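Local structure of isatin hydrolase (Ralstonia solanacearum, 5NMP) at residues L127-L132 and Q179-W184; A163-R168 and E197-D202; P109-D114 and R141-A146. The protein hydrolyses the ring amide of isatin to isatinate and is a manganese-binding member of the cyclase family. All coordinates share one frame; numbering follows the deposited sequence.

Overall arrangement
Along the chain, contact 3 opens first, on strand 107-114 of the large mixed sheet, and closes at 141-146, the loop that leads from helix 129-139 into strand 147-151; this brackets the crossover between two neighbouring parallel strands. Contact 1 starts inside that excursion, at 127-132, and ends at 179-184, so the two cross, and they touch through Phe131 against Ile113 and Trp184 against Ile142. Contact 2 follows contact 3 in series and crosses contact 1, joining helix 161-165 to the 197-202 loop after strand 193-195. Contact 1 packs two helices together and contact 3 ties a sheet strand to the loop before its parallel neighbour, both away from the metal; contact 2 lies beside the manganese site.

Contact 1. Residues L127-L132 and Q179-W184; sequences LTVDFL and QEAVEW
Val129 is wedged between the backbone and the indole of helix 179-187. From its CB the two methyls part: CG1 is anti to the backbone N (chi1 176°) and stands over one face of the Trp184 ring, 4.1 Å from the centroid of the five-membered ring and only 10° off its normal, a CH-pi contact. CG2 turns to the helix turn itself, lying 3.6 Å from the carbonyl Glu180 O and close to the N of Ala181, with the CB atoms of Glu180 and Trp184 each 4.0 Å from it. Of the Glu180 side chain it is CB that touches; the carboxylate leads away.

Leu132, one turn further along the first helix, meets the six-membered end of the same indole. Its CB is 3.8 Å from Trp184 CZ3, and its CD1 lies 3.8 Å from Trp184 CE3 as the two side chains run past each other in opposite directions. CD1 also closes on the Ala181 methyl, Leu132 CD1 to Ala181 CB being 4.2 Å. That small methyl lets the backbones come near, with the CA atoms of Val129 and Ala181 4.9 Å apart. Ala181 CB also sits 3.5 Å from the carbonyl Leu127 O. The contact is made by van der Waals packing and the CH-pi contact, while the start of the first helix is secured locally: Thr128, its N-cap, accepts a bond at OG1 from Phe131 N.

The pair thus joins the first turn of helix 129-139 to helix 179-187. Trp184 extends along the former to Gln133 and Glu136, Leu127 is backbone-bonded to Gly176 and Thr178 just before the latter, and Val182 packs against helix 214-221.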
loop_
_atom_site.group_PDB
_atom_site.type_symbol
_atom_site.label_atom_id
_atom_site.label_comp_id
_atom_site.label_asym_id
_atom_site.label_seq_id
_atom_site.Cartn_x
_atom_site.Cartn_y
_atom_site.Cartn_z
ATOM N N LEU A 127 13.659 -5.601 -25.184
ATOM C CA LEU A 127 13.719 -4.145 -25.175
ATOM C C LEU A 127 15.163 -3.686 -25.343
ATOM O O LEU A 127 16.026 -4.010 -24.525
ATOM C CB LEU A 127 13.130 -3.593 -23.875
ATOM C CG LEU A 127 13.102 -2.075 -23.695
ATOM C CD1 LEU A 127 12.258 -1.432 -24.775
ATOM C CD2 LEU A 127 12.570 -1.720 -22.321
ATOM N N THR A 128 15.426 -2.936 -26.407
ATOM C CA THR A 128 16.789 -2.525 -26.714
ATOM C C THR A 128 16.997 -1.027 -26.520
ATOM O O THR A 128 16.037 -0.265 -26.390
ATOM C CB THR A 128 17.170 -2.898 -28.156
ATOM O OG1 THR A 128 16.323 -2.193 -29.072
ATOM C CG2 THR A 128 17.010 -4.388 -28.377
ATOM N N VAL A 129 18.262 -0.615 -26.497
ATOM C CA VAL A 129 18.611 0.795 -26.394
ATOM C C VAL A 129 18.077 1.560 -27.601
ATOM O O VAL A 129 17.551 2.668 -27.464
ATOM C CB VAL A 129 20.138 0.990 -26.287
ATOM C CG1 VAL A 129 20.493 2.469 -26.275
ATOM C CG2 VAL A 129 20.670 0.305 -25.041
ATOM N N ASP A 130 18.200 0.955 -28.780
ATOM C CA ASP A 130 17.697 1.556 -30.009
ATOM C C ASP A 130 16.209 1.860 -29.906
ATOM O O ASP A 130 15.761 2.940 -30.292
ATOM C CB ASP A 130 17.966 0.641 -31.205
ATOM C CG ASP A 130 19.446 0.444 -31.466
ATOM O OD1 ASP A 130 20.230 0.492 -30.494
ATOM O OD2 ASP A 130 19.826 0.243 -32.640
ATOM N N PHE A 131 15.449 0.910 -29.371
ATOM C CA PHE A 131 14.011 1.083 -29.211
ATOM C C PHE A 131 13.700 2.193 -28.212
ATOM O O PHE A 131 12.770 2.974 -28.414
ATOM C CB PHE A 131 13.355 -0.227 -28.767
ATOM C CG PHE A 131 11.850 -0.193 -28.787
ATOM C CD1 PHE A 131 11.133 0.207 -27.666
ATOM C CD2 PHE A 131 11.150 -0.570 -29.922
ATOM C CE1 PHE A 131 9.748 0.235 -27.680
ATOM C CE2 PHE A 131 9.764 -0.546 -29.944
ATOM C CZ PHE A 131 9.062 -0.143 -28.820
ATOM N N LEU A 132 14.479 2.259 -27.137
ATOM C CA LEU A 132 14.290 3.296 -26.128
ATOM C C LEU A 132 14.604 4.687 -26.685
ATOM O O LEU A 132 13.882 5.647 -26.413
ATOM C CB LEU A 132 15.151 3.008 -24.898
ATOM C CG LEU A 132 14.698 1.841 -24.015
ATOM C CD1 LEU A 132 15.744 1.525 -22.959
ATOM C CD2 LEU A 132 13.346 2.135 -23.364
ATOM N N GLN A 179 20.899 -6.366 -21.472
ATOM C CA GLN A 179 21.824 -5.830 -20.483
ATOM C C GLN A 179 22.174 -4.379 -20.801
ATOM O O GLN A 179 22.213 -3.533 -19.909
ATOM C CB GLN A 179 23.096 -6.673 -20.412
ATOM C CG GLN A 179 24.151 -6.098 -19.478
ATOM C CD GLN A 179 25.346 -7.009 -19.319
ATOM O OE1 GLN A 179 25.208 -8.231 -19.289
ATOM N NE2 GLN A 179 26.530 -6.420 -19.224
ATOM N N GLU A 180 22.412 -4.096 -22.077
ATOM C CA GLU A 180 22.774 -2.753 -22.511
ATOM C C GLU A 180 21.664 -1.751 -22.207
ATOM O O GLU A 180 21.938 -0.615 -21.826
ATOM C CB GLU A 180 23.105 -2.740 -24.006
ATOM C CG GLU A 180 24.370 -3.510 -24.386
ATOM C CD GLU A 180 24.172 -5.024 -24.425
ATOM O OE1 GLU A 180 23.047 -5.498 -24.146
ATOM O OE2 GLU A 180 25.146 -5.742 -24.740
ATOM N N ALA A 181 20.415 -2.177 -22.371
ATOM C CA ALA A 181 19.272 -1.317 -22.077
ATOM C C ALA A 181 19.201 -0.995 -20.587
ATOM O O ALA A 181 18.960 0.147 -20.197
ATOM C CB ALA A 181 17.984 -1.970 -22.542
ATOM N N VAL A 182 19.409 -2.012 -19.758
ATOM C CA VAL A 182 19.430 -1.826 -18.314
ATOM C C VAL A 182 20.558 -0.872 -17.919
ATOM O O VAL A 182 20.355 0.035 -17.111
ATOM C CB VAL A 182 19.593 -3.172 -17.576
ATOM C CG1 VAL A 182 19.721 -2.951 -16.075
ATOM C CG2 VAL A 182 18.413 -4.086 -17.878
ATOM N N GLU A 183 21.738 -1.072 -18.501
ATOM C CA GLU A 183 22.881 -0.197 -18.244
ATOM C C GLU A 183 22.601 1.246 -18.668
ATOM O O GLU A 183 22.970 2.188 -17.968
ATOM C CB GLU A 183 24.129 -0.721 -18.961
ATOM C CG GLU A 183 24.704 -1.991 -18.358
ATOM C CD GLU A 183 25.834 -2.583 -19.185
ATOM O OE1 GLU A 183 26.004 -2.177 -20.356
ATOM O OE2 GLU A 183 26.551 -3.461 -18.659
ATOM N N TRP A 184 21.944 1.409 -19.812
ATOM C CA TRP A 184 21.614 2.731 -20.339
ATOM C C TRP A 184 20.604 3.453 -19.449
ATOM O O TRP A 184 20.777 4.629 -19.128
ATOM C CB TRP A 184 21.074 2.607 -21.768
ATOM C CG TRP A 184 20.837 3.913 -22.463
ATOM C CD1 TRP A 184 21.771 4.697 -23.070
ATOM C CD2 TRP A 184 19.579 4.573 -22.644
ATOM N NE1 TRP A 184 21.177 5.811 -23.612
ATOM C CE2 TRP A 184 19.831 5.760 -23.364
ATOM C CE3 TRP A 184 18.265 4.281 -22.264
ATOM C CZ2 TRP A 184 18.819 6.653 -23.710
ATOM C CZ3 TRP A 184 17.262 5.168 -22.611
ATOM C CH2 TRP A 184 17.545 6.342 -23.326
#

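Contact 2. Residues A163-R168 and E197-D202; sequences AFLNIR and ETINTD
Beside the manganese site, Phe164 and Leu165 at the end of helix 161-165 pack against the 197-202 loop, whose Ile199 side chain lies about 5 Å from the side chain of the metal ligand His80 and about 7 Å from the manganese ion. The Phe164 ring, its CG anti to the backbone N (chi1 -172°), reaches the loop with its far end: CZ is 3.5 Å from Glu197 O, and CE2 is 4.0 Å from Ile199 CB, the two side chains crossing at about a right angle. Leu165 adds one methyl pair, CD2 to Ile199 CG2 at 4.0 Å. A water bridges the backbones, donating to Phe164 O at 3.0 Å and accepting from Ile199 N. The loop also braces itself: Thr198 OG1 gives a 2.6 Å bond to Asn200 O, and Asn200 OD1 receives Asp202 N in an Asx turn. Glu197 turns its carboxylate to the backbone N atoms of Thr152 and Asp153 and to Ser155 OG, while Asp202 bonds to His216 and Cys215 N at helix 214-221. The loop after strand 193-195 thus lies next to the metal ligands, consistent with a second-shell position around the manganese site.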
loop_
_atom_site.group_PDB
_atom_site.type_symbol
_atom_site.label_atom_id
_atom_site.label_comp_id
_atom_site.label_asym_id
_atom_site.label_seq_id
_atom_site.Cartn_x
_atom_site.Cartn_y
_atom_site.Cartn_z
ATOM N N ALA A 163 -0.291 -19.866 -19.351
ATOM C CA ALA A 163 0.037 -18.853 -20.349
ATOM C C ALA A 163 0.772 -17.664 -19.736
ATOM O O ALA A 163 1.602 -17.031 -20.390
ATOM C CB ALA A 163 -1.225 -18.382 -21.052
ATOM N N PHE A 164 0.461 -17.362 -18.479
ATOM C CA PHE A 164 1.054 -16.220 -17.798
ATOM C C PHE A 164 2.524 -16.473 -17.476
ATOM O O PHE A 164 3.366 -15.596 -17.671
ATOM C CB PHE A 164 0.280 -15.894 -16.518
ATOM C CG PHE A 164 0.706 -14.612 -15.859
ATOM C CD1 PHE A 164 0.231 -13.391 -16.315
ATOM C CD2 PHE A 164 1.580 -14.626 -14.784
ATOM C CE1 PHE A 164 0.623 -12.207 -15.713
ATOM C CE2 PHE A 164 1.973 -13.447 -14.176
ATOM C CZ PHE A 164 1.494 -12.236 -14.641
ATOM N N LEU A 165 2.827 -17.669 -16.981
ATOM C CA LEU A 165 4.205 -18.048 -16.695
ATOM C C LEU A 165 4.938 -18.419 -17.987
ATOM O O LEU A 165 6.127 -18.140 -18.135
ATOM C CB LEU A 165 4.252 -19.211 -15.700
ATOM C CG LEU A 165 3.627 -18.987 -14.319
ATOM C CD1 LEU A 165 3.770 -20.228 -13.455
ATOM C CD2 LEU A 165 4.237 -17.779 -13.623
ATOM N N ASN A 166 4.209 -19.041 -18.911
ATOM C CA ASN A 166 4.715 -19.417 -20.233
ATOM C C ASN A 166 6.034 -20.175 -20.186
ATOM O O ASN A 166 7.058 -19.695 -20.670
ATOM C CB ASN A 166 4.874 -18.185 -21.118
ATOM C CG ASN A 166 4.963 -18.540 -22.589
ATOM O OD1 ASN A 166 4.356 -19.512 -23.037
ATOM N ND2 ASN A 166 5.727 -17.763 -23.346
ATOM N N ILE A 167 5.991 -21.374 -19.622
ATOM C CA ILE A 167 7.192 -22.153 -19.375
ATOM C C ILE A 167 7.304 -23.366 -20.295
ATOM O O ILE A 167 6.351 -24.132 -20.457
ATOM C CB ILE A 167 7.239 -22.599 -17.901
ATOM C CG1 ILE A 167 7.668 -21.414 -17.031
ATOM C CG2 ILE A 167 8.174 -23.785 -17.709
ATOM C CD1 ILE A 167 7.771 -21.727 -15.566
ATOM N N ARG A 168 8.475 -23.513 -20.908
ATOM C CA ARG A 168 8.785 -24.674 -21.731
ATOM C C ARG A 168 9.928 -25.462 -21.087
ATOM O O ARG A 168 10.267 -25.223 -19.928
ATOM C CB ARG A 168 9.135 -24.241 -23.155
ATOM C CG ARG A 168 8.041 -23.399 -23.803
ATOM C CD ARG A 168 8.063 -23.492 -25.321
ATOM N NE ARG A 168 8.762 -22.371 -25.945
ATOM C CZ ARG A 168 8.205 -21.189 -26.190
ATOM N NH1 ARG A 168 6.940 -20.966 -25.854
ATOM N NH2 ARG A 168 8.914 -20.226 -26.767
ATOM N N GLU A 197 4.585 -6.212 -16.475
ATOM C CA GLU A 197 3.305 -6.900 -16.318
ATOM C C GLU A 197 3.512 -8.392 -16.077
ATOM O O GLU A 197 2.573 -9.118 -15.753
ATOM C CB GLU A 197 2.425 -6.701 -17.552
ATOM C CG GLU A 197 2.200 -5.253 -17.944
ATOM C CD GLU A 197 1.205 -5.106 -19.082
ATOM O OE1 GLU A 197 1.385 -4.196 -19.914
ATOM O OE2 GLU A 197 0.240 -5.899 -19.142
ATOM N N THR A 198 4.749 -8.844 -16.246
ATOM C CA THR A 198 5.084 -10.250 -16.070
ATOM C C THR A 198 5.464 -10.558 -14.625
ATOM O O THR A 198 5.508 -9.665 -13.782
ATOM C CB THR A 198 6.246 -10.672 -16.994
ATOM O OG1 THR A 198 7.322 -9.735 -16.867
ATOM C CG2 THR A 198 5.794 -10.712 -18.442
ATOM N N ILE A 199 5.739 -11.831 -14.354
ATOM C CA ILE A 199 6.137 -12.282 -13.026
ATOM C C ILE A 199 7.644 -12.082 -12.822
ATOM O O ILE A 199 8.197 -12.435 -11.782
ATOM C CB ILE A 199 5.762 -13.772 -12.812
ATOM C CG1 ILE A 199 5.730 -14.142 -11.326
ATOM C CG2 ILE A 199 6.727 -14.674 -13.563
ATOM C CD1 ILE A 199 4.768 -13.334 -10.503
ATOM N N ASN A 200 8.306 -11.505 -13.819
ATOM C CA ASN A 200 9.744 -11.258 -13.744
ATOM C C ASN A 200 10.113 -9.966 -14.475
ATOM O O ASN A 200 9.641 -9.729 -15.586
ATOM C CB ASN A 200 10.512 -12.449 -14.328
ATOM C CG ASN A 200 11.995 -12.432 -13.979
ATOM O OD1 ASN A 200 12.540 -11.411 -13.557
ATOM N ND2 ASN A 200 12.657 -13.569 -14.168
ATOM N N THR A 201 10.943 -9.125 -13.860
ATOM C CA THR A 201 11.377 -7.892 -14.522
ATOM C C THR A 201 12.351 -8.212 -15.642
ATOM O O THR A 201 12.482 -7.452 -16.599
ATOM C CB THR A 201 12.049 -6.898 -13.555
ATOM O OG1 THR A 201 13.154 -7.536 -12.901
ATOM C CG2 THR A 201 11.057 -6.395 -12.519
ATOM N N ASP A 202 13.037 -9.341 -15.511
ATOM C CA ASP A 202 13.967 -9.795 -16.533
ATOM C C ASP A 202 13.285 -10.682 -17.556
ATOM O O ASP A 202 12.251 -11.286 -17.274
ATOM C CB ASP A 202 15.132 -10.551 -15.902
ATOM C CG ASP A 202 16.185 -9.629 -15.343
ATOM O OD1 ASP A 202 16.964 -9.078 -16.148
ATOM O OD2 ASP A 202 16.237 -9.457 -14.107
HETATM O O HOH W 1 5.586 -13.911 -16.443
#

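Contact 3. Residues P109-D114 and R141-A146; sequences PAVVID and RIPAGA
Val111 carries the tightly packed part of this contact, pressing both methyls into the loop before strand 147-151. CG1, anti to the carbonyl carbon (chi1 -61°), lies 3.6 Å from Pro143 CD, the two side chains running antiparallel alongside one another. CG2 meets Ile142 CG2 at 4.0 Å, the isoleucine side chain standing nearly perpendicular to that of Val111. Trp135 of helix 129-139 packs on both Val111 and Ile142, adding to this cluster, in which those two are buried.

At the partly exposed end, around Pro109 and Gly145, the side chains meet more loosely: Pro109 CD stays 3.9 Å from Gly145 O, and Pro109 CB is 4.3 Å from Ala146 CB. The backbones nevertheless approach closely, with Ala146 CA 3.3 Å from Pro109 O in a CA-H...O contact whose angle at H is 124°. A type II turn from Pro143 to Ala146, closed by a weak 3.5 Å bond from Ala146 N to Pro143 O, delivers the chain to this point; at the Gly145 backbone angles a CB would jam against the preceding carbonyl.

Just beyond Ala146, Trp147 pairs with Pro109 and Val111 in the parallel register of strands 107-114 and 147-151. Strand 239-244 flanks the other edge of 107-114, and Pro109 touches Ala15 of the second subunit.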
loop_
_atom_site.group_PDB
_atom_site.type_symbol
_atom_site.label_atom_id
_atom_site.label_comp_id
_atom_site.label_asym_id
_atom_site.label_seq_id
_atom_site.Cartn_x
_atom_site.Cartn_y
_atom_site.Cartn_z
ATOM N N PRO A 109 7.303 9.929 -10.466
ATOM C CA PRO A 109 6.770 10.012 -11.830
ATOM C C PRO A 109 7.058 8.739 -12.618
ATOM O O PRO A 109 7.914 7.950 -12.214
ATOM C CB PRO A 109 7.521 11.206 -12.435
ATOM C CG PRO A 109 8.043 11.971 -11.274
ATOM C CD PRO A 109 8.332 10.951 -10.219
ATOM N N ALA A 110 6.358 8.541 -13.730
ATOM C CA ALA A 110 6.584 7.361 -14.556
ATOM C C ALA A 110 6.478 7.659 -16.042
ATOM O O ALA A 110 5.731 8.546 -16.462
ATOM C CB ALA A 110 5.609 6.263 -14.185
ATOM N N VAL A 111 7.245 6.912 -16.829
ATOM C CA VAL A 111 7.071 6.890 -18.272
ATOM C C VAL A 111 6.599 5.499 -18.666
ATOM O O VAL A 111 6.923 4.516 -17.998
ATOM C CB VAL A 111 8.366 7.246 -19.027
ATOM C CG1 VAL A 111 8.819 8.647 -18.657
ATOM C CG2 VAL A 111 9.461 6.229 -18.730
ATOM N N VAL A 112 5.820 5.417 -19.736
ATOM C CA VAL A 112 5.286 4.133 -20.172
ATOM C C VAL A 112 5.777 3.780 -21.572
ATOM O O VAL A 112 5.531 4.515 -22.526
ATOM C CB VAL A 112 3.747 4.131 -20.150
ATOM C CG1 VAL A 112 3.211 2.788 -20.610
ATOM C CG2 VAL A 112 3.235 4.464 -18.753
ATOM N N ILE A 113 6.474 2.654 -21.684
ATOM C CA ILE A 113 6.993 2.187 -22.967
ATOM C C ILE A 113 6.098 1.095 -23.539
ATOM O O ILE A 113 6.047 -0.011 -23.000
ATOM C CB ILE A 113 8.432 1.633 -22.836
ATOM C CG1 ILE A 113 9.289 2.541 -21.947
ATOM C CG2 ILE A 113 9.062 1.435 -24.205
ATOM C CD1 ILE A 113 9.440 3.946 -22.462
ATOM N N ASP A 114 5.394 1.400 -24.627
ATOM C CA ASP A 114 4.455 0.447 -25.215
ATOM C C ASP A 114 5.108 -0.458 -26.255
ATOM O O ASP A 114 5.504 -0.004 -27.331
ATOM C CB ASP A 114 3.274 1.180 -25.853
ATOM C CG ASP A 114 2.255 0.227 -26.457
ATOM O OD1 ASP A 114 2.100 -0.894 -25.925
ATOM O OD2 ASP A 114 1.611 0.595 -27.463
ATOM N N ARG A 141 12.835 13.130 -23.591
ATOM C CA ARG A 141 13.813 12.477 -22.730
ATOM C C ARG A 141 13.169 11.849 -21.496
ATOM O O ARG A 141 12.341 12.471 -20.833
ATOM C CB ARG A 141 14.881 13.487 -22.309
ATOM C CG ARG A 141 16.046 12.904 -21.536
ATOM C CD ARG A 141 16.989 14.009 -21.090
ATOM N NE ARG A 141 18.217 13.487 -20.499
ATOM C CZ ARG A 141 19.355 13.323 -21.167
ATOM N NH1 ARG A 141 19.424 13.641 -22.453
ATOM N NH2 ARG A 141 20.425 12.840 -20.548
ATOM N N ILE A 142 13.548 10.610 -21.202
ATOM C CA ILE A 142 13.126 9.936 -19.979
ATOM C C ILE A 142 13.729 10.638 -18.763
ATOM O O ILE A 142 14.951 10.698 -18.622
ATOM C CB ILE A 142 13.548 8.458 -19.978
ATOM C CG1 ILE A 142 12.951 7.729 -21.185
ATOM C CG2 ILE A 142 13.142 7.784 -18.681
ATOM C CD1 ILE A 142 13.448 6.313 -21.345
ATOM N N PRO A 143 12.873 11.177 -17.880
ATOM C CA PRO A 143 13.338 11.997 -16.752
ATOM C C PRO A 143 14.012 11.188 -15.644
ATOM O O PRO A 143 13.625 10.050 -15.373
ATOM C CB PRO A 143 12.051 12.650 -16.245
ATOM C CG PRO A 143 10.983 11.691 -16.609
ATOM C CD PRO A 143 11.405 11.058 -17.908
ATOM N N ALA A 144 15.020 11.780 -15.012
ATOM C CA ALA A 144 15.729 11.121 -13.925
ATOM C C ALA A 144 14.835 11.010 -12.697
ATOM O O ALA A 144 14.148 11.964 -12.335
ATOM C CB ALA A 144 17.007 11.871 -13.590
ATOM N N GLY A 145 14.846 9.841 -12.066
ATOM C CA GLY A 145 14.046 9.605 -10.878
ATOM C C GLY A 145 12.649 9.105 -11.193
ATOM O O GLY A 145 11.766 9.123 -10.335
ATOM N N ALA A 146 12.447 8.648 -12.424
ATOM C CA ALA A 146 11.137 8.180 -12.859
ATOM C C ALA A 146 11.099 6.668 -13.026
ATOM O O ALA A 146 12.109 6.048 -13.361
ATOM C CB ALA A 146 10.744 8.857 -14.163
#